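Local structure of periplasmic binding protein (Mycobacterium smegmatis, 4MDY) at residues R32-Q41 and V49-W57. The protein probably serves as the substrate-binding lipoprotein of an ABC transporter, capturing a solute, possibly chelated iron, outside the cytoplasmic membrane. Numbering follows the deposited sequence.
Sequences RVVSAGLTEQ and VVPIAVTDW
Val33 and Ser35 meet Ile52 and Ala53 through backbone hydrogen bonds where strands 33-35 and 53-55 run side by side, 13° from parallel, joined by helix 40-46 in a right-handed beta-alpha-beta crossover of the Rossmann-like N-terminal lobe usual in this solute-binding family. Ile52 N donates to Val33 O at 2.8 Å and Ser35 N to Ala53 O at 2.9 Å. A side chain adds a third direct bond: Thr55 OG1, anti to its carbonyl carbon (chi1 -58°), reaches a lone pair of Ser35 O in the carbonyl plane, 2.7 Å away.

Water mediates much of the remaining polar contact. One molecule bridges Val33 N and Val50 O; a second gathers Ser35 OG, Gly37 O, Gln41 OE1 and Thr55 N; a third joins Leu38 O, Gln41 NE2 and Thr55 O. The Gln41 amide thus touches two of these waters, while Val54 CG1 packs against Gln41 CD at 3.7 Å.

Apolar packing differs at the two ends. Near Arg32, Ile52 CD1 lies over one face of the guanidinium, whose NE and NH2 bond to the carbonyls of Lys96 and Leu95, and Ile52 CG1 meets Val34 CG2 at 4.0 Å. At the other end Trp57, which also meets Phe131 and Phe273 and lies near a bound PEG, receives Leu38 across one face and Thr39 CG2 obliquely at CZ3. Leu38 CD1 makes the CH-pi contact, 4.0 Å from the centroid of the Trp57 five-membered ring and 9° off its normal.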
loop_
_atom_site.group_PDB
_atom_site.type_symbol
_atom_site.label_atom_id
_atom_site.label_comp_id
_atom_site.label_asym_id
_atom_site.label_seq_id
_atom_site.Cartn_x
_atom_site.Cartn_y
_atom_site.Cartn_z
ATOM N N ARG A 32 -17.637 6.520 -15.123
ATOM C CA ARG A 32 -16.350 6.260 -15.750
ATOM C C ARG A 32 -15.194 6.791 -14.895
ATOM O O ARG A 32 -14.744 7.928 -15.062
ATOM C CB ARG A 32 -16.306 6.907 -17.141
ATOM C CG ARG A 32 -17.262 6.285 -18.147
ATOM C CD ARG A 32 -17.182 6.992 -19.492
ATOM N NE ARG A 32 -15.914 6.755 -20.195
ATOM C CZ ARG A 32 -15.602 5.629 -20.833
ATOM N NH1 ARG A 32 -16.453 4.607 -20.861
ATOM N NH2 ARG A 32 -14.426 5.515 -21.442
ATOM N N VAL A 33 -14.685 5.947 -14.006
ATOM C CA VAL A 33 -13.634 6.351 -13.088
ATOM C C VAL A 33 -12.239 5.930 -13.566
ATOM O O VAL A 33 -11.986 4.758 -13.859
ATOM C CB VAL A 33 -13.876 5.766 -11.678
ATOM C CG1 VAL A 33 -12.848 6.303 -10.699
ATOM C CG2 VAL A 33 -15.276 6.095 -11.194
ATOM N N VAL A 34 -11.337 6.900 -13.614
ATOM C CA VAL A 34 -9.927 6.651 -13.858
ATOM C C VAL A 34 -9.153 6.630 -12.539
ATOM O O VAL A 34 -9.207 7.587 -11.758
ATOM C CB VAL A 34 -9.338 7.733 -14.771
ATOM C CG1 VAL A 34 -7.822 7.710 -14.734
ATOM C CG2 VAL A 34 -9.862 7.562 -16.188
ATOM N N SER A 35 -8.431 5.531 -12.311
ATOM C CA SER A 35 -7.490 5.422 -11.208
ATOM C C SER A 35 -6.104 5.832 -11.705
ATOM O O SER A 35 -5.427 5.074 -12.427
ATOM C CB SER A 35 -7.463 4.001 -10.660
ATOM O OG SER A 35 -6.636 3.929 -9.512
ATOM N N ALA A 36 -5.687 7.037 -11.322
ATOM C CA ALA A 36 -4.482 7.652 -11.864
ATOM C C ALA A 36 -3.232 7.484 -10.974
ATOM O O ALA A 36 -2.117 7.830 -11.392
ATOM C CB ALA A 36 -4.742 9.127 -12.155
ATOM N N GLY A 37 -3.407 6.936 -9.772
ATOM C CA GLY A 37 -2.282 6.680 -8.875
ATOM C C GLY A 37 -1.944 5.208 -8.718
ATOM O O GLY A 37 -2.509 4.351 -9.384
ATOM N N LEU A 38 -1.043 4.920 -7.791
ATOM C CA LEU A 38 -0.418 3.612 -7.690
ATOM C C LEU A 38 -1.227 2.540 -6.968
ATOM O O LEU A 38 -0.963 1.355 -7.169
ATOM C CB LEU A 38 0.959 3.759 -7.024
ATOM C CG LEU A 38 1.937 4.662 -7.788
ATOM C CD1 LEU A 38 3.244 4.827 -7.031
ATOM C CD2 LEU A 38 2.200 4.110 -9.190
ATOM N N THR A 39 -2.199 2.928 -6.138
ATOM C CA THR A 39 -2.914 1.947 -5.298
ATOM C C THR A 39 -4.440 2.131 -5.208
ATOM O O THR A 39 -5.123 1.291 -4.616
ATOM C CB THR A 39 -2.358 1.966 -3.854
ATOM O OG1 THR A 39 -2.461 3.292 -3.327
ATOM C CG2 THR A 39 -0.900 1.513 -3.804
ATOM N N GLU A 40 -4.977 3.197 -5.800
ATOM C CA GLU A 40 -6.383 3.575 -5.619
ATOM C C GLU A 40 -7.380 2.551 -6.153
ATOM O O GLU A 40 -8.541 2.527 -5.715
ATOM C CB GLU A 40 -6.670 4.940 -6.259
ATOM C CG GLU A 40 -5.952 6.104 -5.593
ATOM C CD GLU A 40 -4.671 6.491 -6.294
ATOM O OE1 GLU A 40 -3.861 5.585 -6.560
ATOM O OE2 GLU A 40 -4.472 7.698 -6.571
ATOM N N GLN A 41 -6.946 1.716 -7.100
ATOM C CA GLN A 41 -7.834 0.709 -7.657
ATOM C C GLN A 41 -8.377 -0.221 -6.581
ATOM O O GLN A 41 -9.493 -0.691 -6.704
ATOM C CB GLN A 41 -7.177 -0.087 -8.800
ATOM C CG GLN A 41 -6.075 -1.063 -8.411
ATOM C CD GLN A 41 -4.690 -0.450 -8.444
ATOM O OE1 GLN A 41 -4.514 0.751 -8.204
ATOM N NE2 GLN A 41 -3.694 -1.274 -8.731
ATOM N N VAL A 49 -16.774 -0.293 -7.357
ATOM C CA VAL A 49 -16.585 0.651 -8.445
ATOM C C VAL A 49 -15.435 0.121 -9.297
ATOM O O VAL A 49 -14.294 0.069 -8.838
ATOM C CB VAL A 49 -16.277 2.061 -7.921
ATOM C CG1 VAL A 49 -15.960 3.009 -9.070
ATOM C CG2 VAL A 49 -17.463 2.579 -7.096
ATOM N N VAL A 50 -15.737 -0.308 -10.519
ATOM C CA VAL A 50 -14.706 -0.858 -11.412
ATOM C C VAL A 50 -14.171 0.268 -12.306
ATOM O O VAL A 50 -14.908 0.798 -13.139
ATOM C CB VAL A 50 -15.256 -2.018 -12.284
ATOM C CG1 VAL A 50 -14.149 -2.638 -13.121
ATOM C CG2 VAL A 50 -15.894 -3.088 -11.410
ATOM N N PRO A 51 -12.891 0.638 -12.142
ATOM C CA PRO A 51 -12.345 1.720 -12.961
ATOM C C PRO A 51 -12.246 1.352 -14.437
ATOM O O PRO A 51 -12.112 0.174 -14.771
ATOM C CB PRO A 51 -10.942 1.960 -12.391
ATOM C CG PRO A 51 -10.672 0.875 -11.420
ATOM C CD PRO A 51 -11.887 0.018 -11.258
ATOM N N ILE A 52 -12.322 2.362 -15.299
ATOM C CA ILE A 52 -12.095 2.177 -16.734
ATOM C C ILE A 52 -10.609 2.245 -17.084
ATOM O O ILE A 52 -10.210 1.914 -18.202
ATOM C CB ILE A 52 -12.863 3.201 -17.581
ATOM C CG1 ILE A 52 -12.433 4.636 -17.251
ATOM C CG2 ILE A 52 -14.359 3.002 -17.389
ATOM C CD1 ILE A 52 -12.685 5.615 -18.367
ATOM N N ALA A 53 -9.801 2.691 -16.126
ATOM C CA ALA A 53 -8.347 2.670 -16.247
ATOM C C ALA A 53 -7.707 2.481 -14.885
ATOM O O ALA A 53 -8.170 3.050 -13.880
ATOM C CB ALA A 53 -7.842 3.950 -16.877
ATOM N N VAL A 54 -6.648 1.681 -14.863
ATOM C CA VAL A 54 -5.839 1.448 -13.677
ATOM C C VAL A 54 -4.404 1.842 -14.015
ATOM O O VAL A 54 -3.948 1.662 -15.154
ATOM C CB VAL A 54 -5.894 -0.034 -13.244
ATOM C CG1 VAL A 54 -4.942 -0.311 -12.088
ATOM C CG2 VAL A 54 -7.316 -0.428 -12.880
ATOM N N THR A 55 -3.699 2.397 -13.034
ATOM C CA THR A 55 -2.299 2.757 -13.219
ATOM C C THR A 55 -1.418 1.682 -12.587
ATOM O O THR A 55 -1.555 1.360 -11.399
ATOM C CB THR A 55 -2.004 4.148 -12.639
ATOM O OG1 THR A 55 -2.865 5.107 -13.264
ATOM C CG2 THR A 55 -0.581 4.555 -12.873
ATOM N N ASP A 56 -0.528 1.121 -13.399
ATOM C CA ASP A 56 0.356 0.048 -12.963
ATOM C C ASP A 56 1.436 0.610 -12.048
ATOM O O ASP A 56 1.856 1.758 -12.200
ATOM C CB ASP A 56 0.995 -0.642 -14.182
ATOM C CG ASP A 56 1.501 -2.045 -13.877
ATOM O OD1 ASP A 56 1.184 -2.610 -12.814
ATOM O OD2 ASP A 56 2.226 -2.599 -14.718
ATOM N N TRP A 57 1.862 -0.194 -11.083
ATOM C CA TRP A 57 2.946 0.175 -10.179
ATOM C C TRP A 57 4.109 -0.814 -10.320
ATOM O O TRP A 57 5.175 -0.447 -10.810
ATOM C CB TRP A 57 2.416 0.260 -8.739
ATOM C CG TRP A 57 3.429 0.635 -7.707
ATOM C CD1 TRP A 57 4.676 1.164 -7.913
ATOM C CD2 TRP A 57 3.265 0.541 -6.290
ATOM N NE1 TRP A 57 5.302 1.381 -6.707
ATOM C CE2 TRP A 57 4.459 1.005 -5.696
ATOM C CE3 TRP A 57 2.229 0.093 -5.464
ATOM C CZ2 TRP A 57 4.644 1.037 -4.311
ATOM C CZ3 TRP A 57 2.413 0.126 -4.090
ATOM C CH2 TRP A 57 3.608 0.597 -3.529
HETATM O O HOH W 1 -15.788 3.388 -13.728
HETATM O O HOH W 2 -4.407 2.726 -10.181
HETATM O O HOH W 3 -1.044 -0.211 -9.270
#